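Local atomic coordinates of putative peroxiredoxin MT2298 (Mycobacterium tuberculosis, PDB entry 5C04), a protein that probably reduces hydrogen peroxide and organic hydroperoxides to water and alcohols as a mycoredoxin-dependent thiol peroxidase, and so helps protect the cell from oxidative stress. Residues A[16-21]-A[77-82]; A[32-37]-A[65-70]; A[51-56]-A[87-92]; A[57-62]-A[144-149]. The protein carries 1 engineered substitution. One frame throughout, in Å; residues are numbered along the deposited sequence.

Interaction 2 lies nearest the middle of the chain: two parallel strands held by backbone hydrogen bonds, with buried apolar side chains on both faces. The other three contacts lie farther out. Interaction 4 sets the loop that leads into strand 65-71 against helix 143-150, and touches interaction 2 through Phe-60, Leu-34 and Trp-145. Interaction 3 places the loop before strand 91-93 against helix 44-55; it is aromatic and carries charges at its margin. Interaction 1 joins a turn to helix 75-85 with a polar bond at its exposed side, and Gln-17 connects it to the backbone of interaction 3. Strand 91-93 in turn pairs with strand 65-71 of interaction 2.

Interaction 1 of 4, residues A[16-21]-A[77-82]; sequences DQNQQL and THKIWA
The polar part of this contact is one hydrogen bond, from Lys-79 to Asn-18. Lys-79 NZ donates to Asn-18 OD1 over 2.9 Å, arriving in the plane of the amide carbonyl on a lone pair. The lysine chain starts with CG anti to the backbone N (chi1 -178°), bends at chi2 and then runs extended, and Lys-79 CE lies 3.4 Å from Asn-18 OD1.

Van der Waals packing supplies the rest. Gln-17 CB rests against the helix backbone, 3.6 Å from Lys-79 N and 4.0 Å from His-78 CB. Gln-17 O approaches Lys-79 CB, while the methyl of Ala-82 meets Gln-17 NE2. The amide of Gln-17 is buried and its polar atoms are satisfied beyond the contact: OE1 accepts from Leu-91 N and NE2 donates to Phe-89 O.

Bonds within 16-21 shape the loop that presents these groups. Residues 16 to 19 form a type I turn, Gln-19 N reaching Asp-16 O. Asp-16 OD1 takes Asn-18 N at 2.9 Å, an Asx turn, and Gln-20 N at 3.0 Å, the two donors coming from opposite faces of the carboxylate plane.

The loop connects strands 13-16 and 21-23, an antiparallel pair, and leans on helix 75-85. His-78 also packs on strand 91-93, while Trp-81 reaches helix 44-55, where it touches Cys-46, the probable active-site residue.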
loop_
_atom_site.group_PDB
_atom_site.type_symbol
_atom_site.label_atom_id
_atom_site.label_comp_id
_atom_site.label_asym_id
_atom_site.label_seq_id
_atom_site.Cartn_x
_atom_site.Cartn_y
_atom_site.Cartn_z
ATOM N N ASP A 16 -11.346 -7.561 -2.275
ATOM C CA ASP A 16 -11.022 -7.932 -0.897
ATOM C C ASP A 16 -9.667 -8.616 -0.789
ATOM O O ASP A 16 -8.946 -8.749 -1.801
ATOM C CB ASP A 16 -12.178 -8.750 -0.236
ATOM C CG ASP A 16 -12.303 -10.186 -0.758
ATOM O OD1 ASP A 16 -11.386 -10.724 -1.438
ATOM O OD2 ASP A 16 -13.364 -10.810 -0.457
ATOM N N GLN A 17 -9.303 -9.042 0.414
ATOM C CA GLN A 17 -7.966 -9.599 0.702
ATOM C C GLN A 17 -7.686 -10.881 -0.066
ATOM O O GLN A 17 -6.535 -11.258 -0.249
ATOM C CB GLN A 17 -7.750 -9.827 2.198
ATOM C CG GLN A 17 -8.736 -10.812 2.855
ATOM C CD GLN A 17 -9.924 -10.131 3.515
ATOM O OE1 GLN A 17 -10.547 -9.263 2.937
ATOM N NE2 GLN A 17 -10.235 -10.542 4.731
ATOM N N ASN A 18 -8.746 -11.543 -0.516
ATOM C CA ASN A 18 -8.632 -12.740 -1.355
ATOM C C ASN A 18 -8.770 -12.451 -2.858
ATOM O O ASN A 18 -8.931 -13.386 -3.667
ATOM C CB ASN A 18 -9.679 -13.739 -0.871
ATOM C CG ASN A 18 -9.423 -14.172 0.554
ATOM O OD1 ASN A 18 -8.325 -14.647 0.872
ATOM N ND2 ASN A 18 -10.400 -13.980 1.427
ATOM N N GLN A 19 -8.702 -11.171 -3.230
ATOM C CA GLN A 19 -8.851 -10.680 -4.607
ATOM C C GLN A 19 -10.232 -10.945 -5.229
ATOM O O GLN A 19 -10.412 -10.865 -6.442
ATOM C CB GLN A 19 -7.678 -11.152 -5.491
ATOM C CG GLN A 19 -6.400 -10.393 -5.124
ATOM C CD GLN A 19 -5.101 -11.108 -5.457
ATOM O OE1 GLN A 19 -4.112 -10.979 -4.729
ATOM N NE2 GLN A 19 -5.080 -11.831 -6.563
ATOM N N GLN A 20 -11.223 -11.199 -4.373
ATOM C CA GLN A 20 -12.619 -11.323 -4.811
ATOM C C GLN A 20 -13.304 -9.953 -4.836
ATOM O O GLN A 20 -12.978 -9.069 -4.019
ATOM C CB GLN A 20 -13.384 -12.242 -3.857
ATOM C CG GLN A 20 -12.807 -13.649 -3.750
ATOM C CD GLN A 20 -12.998 -14.500 -4.993
ATOM O OE1 GLN A 20 -13.838 -14.209 -5.854
ATOM N NE2 GLN A 20 -12.207 -15.565 -5.100
ATOM N N LEU A 21 -14.249 -9.768 -5.749
ATOM C CA LEU A 21 -14.888 -8.483 -5.956
ATOM C C LEU A 21 -16.074 -8.308 -5.030
ATOM O O LEU A 21 -16.960 -9.161 -4.987
ATOM C CB LEU A 21 -15.348 -8.326 -7.391
ATOM C CG LEU A 21 -14.212 -8.256 -8.417
ATOM C CD1 LEU A 21 -14.781 -8.266 -9.814
ATOM C CD2 LEU A 21 -13.374 -7.013 -8.164
ATOM N N THR A 77 -1.308 -6.865 1.002
ATOM C CA THR A 77 -1.132 -6.281 2.322
ATOM C C THR A 77 -2.236 -6.710 3.269
ATOM O O THR A 77 -1.993 -7.103 4.416
ATOM C CB THR A 77 -1.082 -4.749 2.216
ATOM O OG1 THR A 77 0.120 -4.391 1.509
ATOM C CG2 THR A 77 -1.079 -4.067 3.569
ATOM N N HIS A 78 -3.468 -6.576 2.778
ATOM C CA HIS A 78 -4.629 -6.898 3.594
ATOM C C HIS A 78 -4.751 -8.376 3.889
ATOM O O HIS A 78 -5.181 -8.736 4.984
ATOM C CB HIS A 78 -5.878 -6.347 2.942
ATOM C CG HIS A 78 -5.929 -4.848 2.953
ATOM N ND1 HIS A 78 -6.761 -4.128 2.141
ATOM C CD2 HIS A 78 -5.212 -3.937 3.661
ATOM C CE1 HIS A 78 -6.588 -2.835 2.362
ATOM N NE2 HIS A 78 -5.645 -2.690 3.274
ATOM N N LYS A 79 -4.308 -9.228 2.963
ATOM C CA LYS A 79 -4.308 -10.663 3.221
ATOM C C LYS A 79 -3.399 -11.053 4.379
ATOM O O LYS A 79 -3.813 -11.794 5.300
ATOM C CB LYS A 79 -3.939 -11.455 1.962
ATOM C CG LYS A 79 -3.964 -12.975 2.148
ATOM C CD LYS A 79 -5.316 -13.476 2.637
ATOM C CE LYS A 79 -5.427 -14.988 2.563
ATOM N NZ LYS A 79 -6.713 -15.458 3.150
ATOM N N ILE A 80 -2.158 -10.577 4.377
ATOM C CA ILE A 80 -1.230 -10.864 5.466
ATOM C C ILE A 80 -1.740 -10.273 6.794
ATOM O O ILE A 80 -1.700 -10.886 7.860
ATOM C CB ILE A 80 0.192 -10.341 5.141
ATOM C CG1 ILE A 80 0.784 -11.083 3.933
ATOM C CG2 ILE A 80 1.086 -10.433 6.367
ATOM C CD1 ILE A 80 0.953 -12.576 4.103
ATOM N N TRP A 81 -2.214 -9.030 6.748
ATOM C CA TRP A 81 -2.689 -8.361 7.950
ATOM C C TRP A 81 -3.876 -9.135 8.538
ATOM O O TRP A 81 -3.931 -9.385 9.747
ATOM C CB TRP A 81 -3.085 -6.925 7.634
ATOM C CG TRP A 81 -3.271 -6.058 8.850
ATOM C CD1 TRP A 81 -2.585 -6.116 10.028
ATOM C CD2 TRP A 81 -4.216 -4.988 8.997
ATOM N NE1 TRP A 81 -3.026 -5.142 10.893
ATOM C CE2 TRP A 81 -4.029 -4.432 10.283
ATOM C CE3 TRP A 81 -5.170 -4.441 8.158
ATOM C CZ2 TRP A 81 -4.781 -3.359 10.745
ATOM C CZ3 TRP A 81 -5.933 -3.372 8.622
ATOM C CH2 TRP A 81 -5.732 -2.845 9.906
ATOM N N ALA A 82 -4.801 -9.536 7.664
ATOM C CA ALA A 82 -5.979 -10.287 8.101
ATOM C C ALA A 82 -5.616 -11.656 8.649
ATOM O O ALA A 82 -6.159 -12.067 9.703
ATOM C CB ALA A 82 -6.972 -10.451 6.963
#

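Interaction 2 of 4, residues A[32-37]-A[65-70]; sequences NVLLVF and SAALAI
Val-33, Leu-35 and Phe-37 interlock with Leu-68 and Ile-70 on one face of the sheet. Leu-68 CD1 touches two neighbours, Val-33 CG1 at 3.7 Å and Leu-35 CD2 at 3.9 Å. The side chains of Leu-35 and Leu-68 run alongside each other in the same direction, as do those of Phe-37 and Ile-70. Ile-70 has CG1 anti to the carbonyl carbon (chi1 -55°), and from there CD1 extends over a face of the Phe-37 ring in a CH-pi contact, 4.2 Å from the ring centroid and displaced toward the rim. Ile-70 CG2 lies 3.7 Å from Phe-37 CE2.

The opposite face carries Leu-34 and Val-36 beside the small Ala-67 and Ala-69, and there Trp-145 of helix 143-150 packs on the two larger residues. The strands are the two parallel members of a beta-alpha-beta unit completed by helix 44-55, part of the thioredoxin fold of peroxiredoxins, and the directions of their short segments differ by 19°.

Five near-linear backbone hydrogen bonds join them, alternating in direction, among them Leu-34 N to Ala-66 O and Val-36 N to Leu-68 O. At the start of both strands a water is held 2.8 Å from Asn-32 ND2, whose proton it accepts, and 2.8 Å from Ser-65 OG. Asn-32 ND2 also donates to Leu-152 O.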
loop_
_atom_site.group_PDB
_atom_site.type_symbol
_atom_site.label_atom_id
_atom_site.label_comp_id
_atom_site.label_asym_id
_atom_site.label_seq_id
_atom_site.Cartn_x
_atom_site.Cartn_y
_atom_site.Cartn_z
ATOM N N ASN A 32 -28.089 -4.082 5.942
ATOM C CA ASN A 32 -27.457 -2.812 6.267
ATOM C C ASN A 32 -25.947 -3.026 6.245
ATOM O O ASN A 32 -25.456 -4.077 6.671
ATOM C CB ASN A 32 -27.907 -2.298 7.634
ATOM C CG ASN A 32 -29.415 -2.213 7.738
ATOM O OD1 ASN A 32 -30.043 -1.507 6.950
ATOM N ND2 ASN A 32 -29.998 -2.954 8.676
ATOM N N VAL A 33 -25.232 -2.024 5.762
ATOM C CA VAL A 33 -23.782 -2.134 5.580
ATOM C C VAL A 33 -23.060 -1.075 6.385
ATOM O O VAL A 33 -23.289 0.127 6.204
ATOM C CB VAL A 33 -23.379 -2.029 4.101
ATOM C CG1 VAL A 33 -21.875 -2.276 3.940
ATOM C CG2 VAL A 33 -24.144 -3.007 3.217
ATOM N N LEU A 34 -22.125 -1.541 7.216
ATOM C CA LEU A 34 -21.210 -0.688 7.957
ATOM C C LEU A 34 -19.938 -0.576 7.118
ATOM O O LEU A 34 -19.287 -1.598 6.840
ATOM C CB LEU A 34 -20.854 -1.305 9.305
ATOM C CG LEU A 34 -19.897 -0.511 10.189
ATOM C CD1 LEU A 34 -20.495 0.786 10.697
ATOM C CD2 LEU A 34 -19.412 -1.374 11.341
ATOM N N LEU A 35 -19.630 0.648 6.730
ATOM C CA LEU A 35 -18.374 0.961 5.994
ATOM C C LEU A 35 -17.391 1.596 6.950
ATOM O O LEU A 35 -17.650 2.695 7.475
ATOM C CB LEU A 35 -18.640 1.949 4.861
ATOM C CG LEU A 35 -19.671 1.510 3.818
ATOM C CD1 LEU A 35 -19.841 2.583 2.766
ATOM C CD2 LEU A 35 -19.296 0.184 3.185
ATOM N N VAL A 36 -16.272 0.896 7.198
ATOM C CA VAL A 36 -15.229 1.381 8.108
ATOM C C VAL A 36 -13.986 1.759 7.274
ATOM O O VAL A 36 -13.115 0.923 6.978
ATOM C CB VAL A 36 -14.879 0.348 9.204
ATOM C CG1 VAL A 36 -13.848 0.934 10.171
ATOM C CG2 VAL A 36 -16.163 -0.110 9.950
ATOM N N PHE A 37 -13.931 3.021 6.894
ATOM C CA PHE A 37 -12.705 3.563 6.244
ATOM C C PHE A 37 -11.635 3.712 7.300
ATOM O O PHE A 37 -11.918 4.124 8.426
ATOM C CB PHE A 37 -12.986 4.914 5.588
ATOM C CG PHE A 37 -13.857 4.828 4.364
ATOM C CD1 PHE A 37 -15.248 4.879 4.460
ATOM C CD2 PHE A 37 -13.294 4.737 3.101
ATOM C CE1 PHE A 37 -16.052 4.826 3.325
ATOM C CE2 PHE A 37 -14.091 4.694 1.960
ATOM C CZ PHE A 37 -15.461 4.723 2.079
ATOM N N SER A 65 -26.835 -7.387 9.063
ATOM C CA SER A 65 -25.739 -6.414 8.869
ATOM C C SER A 65 -24.524 -7.059 8.214
ATOM O O SER A 65 -24.232 -8.245 8.420
ATOM C CB SER A 65 -25.314 -5.818 10.227
ATOM O OG SER A 65 -26.454 -5.306 10.941
ATOM N N ALA A 66 -23.789 -6.245 7.456
ATOM C CA ALA A 66 -22.474 -6.625 6.955
ATOM C C ALA A 66 -21.510 -5.508 7.304
ATOM O O ALA A 66 -21.924 -4.359 7.465
ATOM C CB ALA A 66 -22.505 -6.836 5.458
ATOM N N ALA A 67 -20.233 -5.853 7.461
ATOM C CA ALA A 67 -19.203 -4.862 7.740
ATOM C C ALA A 67 -18.062 -4.991 6.735
ATOM O O ALA A 67 -17.589 -6.093 6.482
ATOM C CB ALA A 67 -18.671 -5.014 9.141
ATOM N N LEU A 68 -17.649 -3.847 6.208
ATOM C CA LEU A 68 -16.549 -3.785 5.231
ATOM C C LEU A 68 -15.541 -2.759 5.681
ATOM O O LEU A 68 -15.882 -1.598 5.881
ATOM C CB LEU A 68 -17.081 -3.370 3.856
ATOM C CG LEU A 68 -18.275 -4.174 3.323
ATOM C CD1 LEU A 68 -18.898 -3.531 2.097
ATOM C CD2 LEU A 68 -17.843 -5.584 3.009
ATOM N N ALA A 69 -14.287 -3.175 5.796
ATOM C CA ALA A 69 -13.212 -2.248 6.121
ATOM C C ALA A 69 -12.633 -1.782 4.784
ATOM O O ALA A 69 -12.556 -2.597 3.862
ATOM C CB ALA A 69 -12.179 -2.917 6.996
ATOM N N ILE A 70 -12.359 -0.499 4.636
ATOM C CA ILE A 70 -11.793 0.031 3.372
ATOM C C ILE A 70 -10.570 0.887 3.644
ATOM O O ILE A 70 -10.612 1.802 4.463
ATOM C CB ILE A 70 -12.840 0.908 2.647
ATOM C CG1 ILE A 70 -14.142 0.107 2.432
ATOM C CG2 ILE A 70 -12.294 1.488 1.339
ATOM C CD1 ILE A 70 -15.322 0.894 1.861
HETATM O O HOH W 1 -28.833 -3.898 11.021
#

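Interaction 3 of 4, residues A[51-56]-A[87-92]; sequences DQLRDH and FTFPLL
Two phenylalanine rings, Phe-87 and Phe-89, meet helix 44-55 in different ways. Phe-87 presents its edge: Asp-51 OD1 lies near the ring plane, 3.3 Å from Phe-87 CE1, with carboxylate and ring planes 60° apart. An oxygen there faces the electropositive C-H rim, probably a favourable placement. Arg-54 CB touches the same edge at Phe-87 CD1. Phe-89, its CG between the backbone N and the carbonyl carbon (chi1 52°), instead offers a face, over which Leu-53 CD2 sits 4.2 Å from the ring centroid in a CH-pi contact. Within the thioredoxin fold Phe-89 lies between helix 44-55 and the sheet, on Ala-69, while Phe-87 lies between helices 44-55 and 75-85, touching Ala-82 and meeting Trp-81 edge-to-face.

Charges border the aromatic pair. Arg-54 grips Asp-55 OD1 side-on through NE and NH2, each 3.0 Å from that oxygen. Arg-54 NH1 donates to Ser-85 O and forms a charge-only salt bridge with Asp-51 OD1, which lies well out of the guanidinium plane and accepts from Gln-47 NE2.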
loop_
_atom_site.group_PDB
_atom_site.type_symbol
_atom_site.label_atom_id
_atom_site.label_comp_id
_atom_site.label_asym_id
_atom_site.label_seq_id
_atom_site.Cartn_x
_atom_site.Cartn_y
_atom_site.Cartn_z
ATOM N N ASP A 51 -9.227 -4.714 15.592
ATOM C CA ASP A 51 -9.220 -5.773 16.612
ATOM C C ASP A 51 -10.484 -5.709 17.430
ATOM O O ASP A 51 -11.055 -6.774 17.746
ATOM C CB ASP A 51 -7.969 -5.691 17.507
ATOM C CG ASP A 51 -6.698 -6.164 16.812
ATOM O OD1 ASP A 51 -6.715 -6.617 15.627
ATOM O OD2 ASP A 51 -5.627 -6.141 17.478
ATOM N N GLN A 52 -10.946 -4.517 17.795
ATOM C CA GLN A 52 -12.211 -4.378 18.550
ATOM C C GLN A 52 -13.362 -4.898 17.677
ATOM O O GLN A 52 -14.243 -5.621 18.160
ATOM C CB GLN A 52 -12.413 -2.918 19.023
ATOM C CG GLN A 52 -13.833 -2.472 19.413
ATOM C CD GLN A 52 -14.215 -2.667 20.869
ATOM O OE1 GLN A 52 -13.383 -2.926 21.729
ATOM N NE2 GLN A 52 -15.505 -2.589 21.137
ATOM N N LEU A 53 -13.374 -4.527 16.402
ATOM C CA LEU A 53 -14.430 -4.995 15.481
ATOM C C LEU A 53 -14.417 -6.530 15.413
ATOM O O LEU A 53 -15.475 -7.192 15.549
ATOM C CB LEU A 53 -14.193 -4.393 14.092
ATOM C CG LEU A 53 -15.365 -4.388 13.107
ATOM C CD1 LEU A 53 -15.034 -3.524 11.896
ATOM C CD2 LEU A 53 -15.714 -5.788 12.668
ATOM N N ARG A 54 -13.234 -7.096 15.250
ATOM C CA ARG A 54 -13.002 -8.556 15.238
ATOM C C ARG A 54 -13.571 -9.214 16.498
ATOM O O ARG A 54 -14.309 -10.208 16.402
ATOM C CB ARG A 54 -11.497 -8.863 15.139
ATOM C CG ARG A 54 -11.101 -10.332 15.292
ATOM C CD ARG A 54 -9.623 -10.491 15.597
ATOM N NE ARG A 54 -9.301 -9.961 16.921
ATOM C CZ ARG A 54 -8.088 -9.669 17.388
ATOM N NH1 ARG A 54 -6.999 -9.764 16.630
ATOM N NH2 ARG A 54 -7.971 -9.210 18.626
ATOM N N ASP A 55 -13.226 -8.655 17.657
ATOM C CA ASP A 55 -13.615 -9.224 18.965
ATOM C C ASP A 55 -15.147 -9.216 19.141
ATOM O O ASP A 55 -15.693 -9.992 19.962
ATOM C CB ASP A 55 -12.935 -8.443 20.112
ATOM C CG ASP A 55 -11.428 -8.657 20.179
ATOM O OD1 ASP A 55 -10.868 -9.533 19.490
ATOM O OD2 ASP A 55 -10.786 -7.918 20.968
ATOM N N HIS A 56 -15.852 -8.350 18.419
ATOM C CA HIS A 56 -17.308 -8.236 18.507
ATOM C C HIS A 56 -18.014 -8.469 17.182
ATOM O O HIS A 56 -19.087 -7.939 16.941
ATOM C CB HIS A 56 -17.649 -6.855 19.066
ATOM C CG HIS A 56 -17.159 -6.654 20.463
ATOM N ND1 HIS A 56 -15.914 -6.139 20.758
ATOM C CD2 HIS A 56 -17.737 -6.949 21.651
ATOM C CE1 HIS A 56 -15.754 -6.109 22.069
ATOM N NE2 HIS A 56 -16.845 -6.590 22.632
ATOM N N PHE A 87 -8.611 -11.596 11.103
ATOM C CA PHE A 87 -9.768 -10.886 10.547
ATOM C C PHE A 87 -10.416 -11.794 9.500
ATOM O O PHE A 87 -9.752 -12.201 8.530
ATOM C CB PHE A 87 -9.362 -9.566 9.853
ATOM C CG PHE A 87 -8.688 -8.551 10.729
ATOM C CD1 PHE A 87 -8.911 -8.473 12.093
ATOM C CD2 PHE A 87 -7.816 -7.645 10.151
ATOM C CE1 PHE A 87 -8.298 -7.496 12.857
ATOM C CE2 PHE A 87 -7.208 -6.662 10.915
ATOM C CZ PHE A 87 -7.441 -6.598 12.259
ATOM N N THR A 88 -11.703 -12.100 9.679
ATOM C CA THR A 88 -12.447 -12.893 8.689
ATOM C C THR A 88 -13.459 -12.092 7.879
ATOM O O THR A 88 -14.093 -12.633 6.963
ATOM C CB THR A 88 -13.191 -14.064 9.359
ATOM O OG1 THR A 88 -14.141 -13.548 10.293
ATOM C CG2 THR A 88 -12.218 -14.982 10.071
ATOM N N PHE A 89 -13.656 -10.826 8.230
ATOM C CA PHE A 89 -14.518 -9.936 7.468
ATOM C C PHE A 89 -13.745 -9.368 6.268
ATOM O O PHE A 89 -12.504 -9.473 6.234
ATOM C CB PHE A 89 -15.080 -8.814 8.371
ATOM C CG PHE A 89 -14.020 -8.067 9.167
ATOM C CD1 PHE A 89 -13.629 -8.510 10.428
ATOM C CD2 PHE A 89 -13.389 -6.939 8.639
ATOM C CE1 PHE A 89 -12.646 -7.843 11.144
ATOM C CE2 PHE A 89 -12.398 -6.272 9.364
ATOM C CZ PHE A 89 -12.045 -6.721 10.625
ATOM N N PRO A 90 -14.443 -8.732 5.304
ATOM C CA PRO A 90 -13.744 -8.184 4.141
ATOM C C PRO A 90 -12.990 -6.889 4.435
ATOM O O PRO A 90 -13.543 -5.952 5.023
ATOM C CB PRO A 90 -14.865 -7.909 3.120
ATOM C CG PRO A 90 -16.027 -8.712 3.604
ATOM C CD PRO A 90 -15.912 -8.746 5.089
ATOM N N LEU A 91 -11.725 -6.874 4.013
ATOM C CA LEU A 91 -10.900 -5.671 3.943
ATOM C C LEU A 91 -10.789 -5.371 2.476
ATOM O O LEU A 91 -10.312 -6.235 1.713
ATOM C CB LEU A 91 -9.519 -5.929 4.499
ATOM C CG LEU A 91 -9.385 -5.947 6.026
ATOM C CD1 LEU A 91 -9.984 -7.166 6.685
ATOM C CD2 LEU A 91 -7.917 -5.880 6.416
ATOM N N LEU A 92 -11.261 -4.190 2.084
ATOM C CA LEU A 92 -11.324 -3.794 0.678
ATOM C C LEU A 92 -10.236 -2.826 0.311
ATOM O O LEU A 92 -9.853 -1.979 1.125
ATOM C CB LEU A 92 -12.657 -3.153 0.346
ATOM C CG LEU A 92 -13.882 -3.970 0.710
ATOM C CD1 LEU A 92 -15.090 -3.271 0.120
ATOM C CD2 LEU A 92 -13.795 -5.419 0.250
#

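Interaction 4 of 4, residues A[57-62]-A[144-149]; sequences LPEFEN and LWTDAL
Phe-60 reaches across to Trp-145, Thr-146 and Leu-149 on one side of helix 143-150. From CB the chain turns with CG anti to the carbonyl carbon (chi1 -58°), and one side of the ring then makes the contact. Phe-60 CD1 comes first, 3.7 Å from Leu-149 CD1, which lies at the ring edge near its plane. The two side chains cross at about a right angle.

Next along the rim, Phe-60 CE1 lies 3.4 Å from Thr-146 CG2 and 3.9 Å from Trp-145 CB, near the indole plane and off its edge. At the tip, Phe-60 CZ stays with the threonine methyl, 3.5 Å from Thr-146 CG2.

The ring also touches Leu-34 of strand 32-37, so it fills the join between sheet and helix. In the thioredoxin fold helix 143-150 covers this face of the sheet, and the loop 57-62 leads from helix 44-55 into strand 65-71.

Toward the surface, Glu-59 OE1 crosses to the same methyl, 3.4 Å from Thr-146 CG2. The hydroxyl of Thr-146 bonds to Arg-143 O, and Trp-145 NE1 to Glu-132 OE2. Within the loop, Asn-62 ND2 donates to Pro-58 O at 3.0 Å, nearly straight at 169°, closing the loop on itself.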
loop_
_atom_site.group_PDB
_atom_site.type_symbol
_atom_site.label_atom_id
_atom_site.label_comp_id
_atom_site.label_asym_id
_atom_site.label_seq_id
_atom_site.Cartn_x
_atom_site.Cartn_y
_atom_site.Cartn_z
ATOM N N LEU A 57 -17.390 -9.248 16.304
ATOM C CA LEU A 57 -17.855 -9.349 14.919
ATOM C C LEU A 57 -19.324 -9.756 14.753
ATOM O O LEU A 57 -19.995 -9.212 13.895
ATOM C CB LEU A 57 -16.939 -10.281 14.120
ATOM C CG LEU A 57 -17.203 -10.382 12.621
ATOM C CD1 LEU A 57 -17.070 -9.023 11.941
ATOM C CD2 LEU A 57 -16.290 -11.429 12.019
ATOM N N PRO A 58 -19.829 -10.664 15.610
ATOM C CA PRO A 58 -21.236 -11.037 15.422
ATOM C C PRO A 58 -22.229 -9.874 15.575
ATOM O O PRO A 58 -23.376 -9.975 15.091
ATOM C CB PRO A 58 -21.444 -12.080 16.507
ATOM C CG PRO A 58 -20.091 -12.677 16.730
ATOM C CD PRO A 58 -19.184 -11.486 16.647
ATOM N N GLU A 59 -21.820 -8.785 16.219
ATOM C CA GLU A 59 -22.646 -7.584 16.320
ATOM C C GLU A 59 -22.698 -6.786 15.011
ATOM O O GLU A 59 -23.595 -5.983 14.805
ATOM C CB GLU A 59 -22.150 -6.690 17.449
ATOM C CG GLU A 59 -22.101 -7.400 18.796
ATOM C CD GLU A 59 -21.655 -6.498 19.928
ATOM O OE1 GLU A 59 -21.741 -5.256 19.775
ATOM O OE2 GLU A 59 -21.224 -7.041 20.977
ATOM N N PHE A 60 -21.738 -7.021 14.121
ATOM C CA PHE A 60 -21.625 -6.275 12.879
ATOM C C PHE A 60 -21.863 -7.083 11.613
ATOM O O PHE A 60 -22.208 -6.511 10.581
ATOM C CB PHE A 60 -20.226 -5.655 12.805
ATOM C CG PHE A 60 -19.905 -4.754 13.963
ATOM C CD1 PHE A 60 -20.572 -3.556 14.116
ATOM C CD2 PHE A 60 -18.946 -5.097 14.887
ATOM C CE1 PHE A 60 -20.295 -2.715 15.177
ATOM C CE2 PHE A 60 -18.640 -4.248 15.953
ATOM C CZ PHE A 60 -19.325 -3.054 16.098
ATOM N N GLU A 61 -21.618 -8.387 11.684
ATOM C CA GLU A 61 -21.752 -9.276 10.548
ATOM C C GLU A 61 -22.668 -10.394 11.003
ATOM O O GLU A 61 -22.260 -11.263 11.774
ATOM C CB GLU A 61 -20.374 -9.819 10.136
ATOM C CG GLU A 61 -20.308 -10.559 8.817
ATOM C CD GLU A 61 -18.921 -11.127 8.576
ATOM O OE1 GLU A 61 -18.589 -12.130 9.255
ATOM O OE2 GLU A 61 -18.169 -10.565 7.737
ATOM N N ASN A 62 -23.905 -10.356 10.511
ATOM C CA ASN A 62 -24.990 -11.239 10.968
ATOM C C ASN A 62 -26.096 -11.257 9.907
ATOM O O ASN A 62 -25.868 -10.818 8.787
ATOM C CB ASN A 62 -25.486 -10.781 12.347
ATOM C CG ASN A 62 -25.953 -9.333 12.371
ATOM O OD1 ASN A 62 -26.732 -8.883 11.513
ATOM N ND2 ASN A 62 -25.474 -8.587 13.367
ATOM N N LEU A 144 -21.528 3.832 18.747
ATOM C CA LEU A 144 -22.338 4.563 17.800
ATOM C C LEU A 144 -22.681 3.673 16.597
ATOM O O LEU A 144 -23.752 3.756 15.995
ATOM C CB LEU A 144 -21.623 5.844 17.375
ATOM C CG LEU A 144 -21.076 6.763 18.494
ATOM C CD1 LEU A 144 -20.303 7.932 17.888
ATOM C CD2 LEU A 144 -22.157 7.270 19.419
ATOM N N TRP A 145 -21.731 2.813 16.225
ATOM C CA TRP A 145 -21.931 1.934 15.102
ATOM C C TRP A 145 -22.975 0.877 15.372
ATOM O O TRP A 145 -23.863 0.676 14.585
ATOM C CB TRP A 145 -20.616 1.197 14.763
ATOM C CG TRP A 145 -19.389 2.059 14.547
ATOM C CD1 TRP A 145 -19.295 3.441 14.519
ATOM C CD2 TRP A 145 -18.067 1.572 14.270
ATOM N NE1 TRP A 145 -17.987 3.817 14.298
ATOM C CE2 TRP A 145 -17.225 2.690 14.111
ATOM C CE3 TRP A 145 -17.526 0.287 14.151
ATOM C CZ2 TRP A 145 -15.863 2.562 13.810
ATOM C CZ3 TRP A 145 -16.191 0.167 13.854
ATOM C CH2 TRP A 145 -15.376 1.290 13.719
ATOM N N THR A 146 -22.838 0.193 16.502
ATOM C CA THR A 146 -23.838 -0.796 16.876
ATOM C C THR A 146 -25.214 -0.141 17.057
ATOM O O THR A 146 -26.211 -0.704 16.644
ATOM C CB THR A 146 -23.461 -1.559 18.155
ATOM O OG1 THR A 146 -23.204 -0.647 19.214
ATOM C CG2 THR A 146 -22.225 -2.395 17.956
ATOM N N ASP A 147 -25.263 1.048 17.652
ATOM C CA ASP A 147 -26.543 1.746 17.809
ATOM C C ASP A 147 -27.202 2.054 16.471
ATOM O O ASP A 147 -28.401 1.900 16.301
ATOM C CB ASP A 147 -26.345 3.045 18.580
ATOM C CG ASP A 147 -27.617 3.845 18.688
ATOM O OD1 ASP A 147 -28.502 3.391 19.442
ATOM O OD2 ASP A 147 -27.761 4.862 17.972
ATOM N N ALA A 148 -26.397 2.504 15.507
ATOM C CA ALA A 148 -26.893 2.852 14.195
ATOM C C ALA A 148 -27.482 1.639 13.470
ATOM O O ALA A 148 -28.534 1.718 12.843
ATOM C CB ALA A 148 -25.758 3.468 13.366
ATOM N N LEU A 149 -26.766 0.517 13.543
ATOM C CA LEU A 149 -27.219 -0.731 12.950
ATOM C C LEU A 149 -28.504 -1.233 13.618
ATOM O O LEU A 149 -29.427 -1.674 12.933
ATOM C CB LEU A 149 -26.123 -1.805 13.057
ATOM C CG LEU A 149 -24.913 -1.598 12.147
ATOM C CD1 LEU A 149 -23.826 -2.584 12.528
ATOM C CD2 LEU A 149 -25.282 -1.746 10.675
#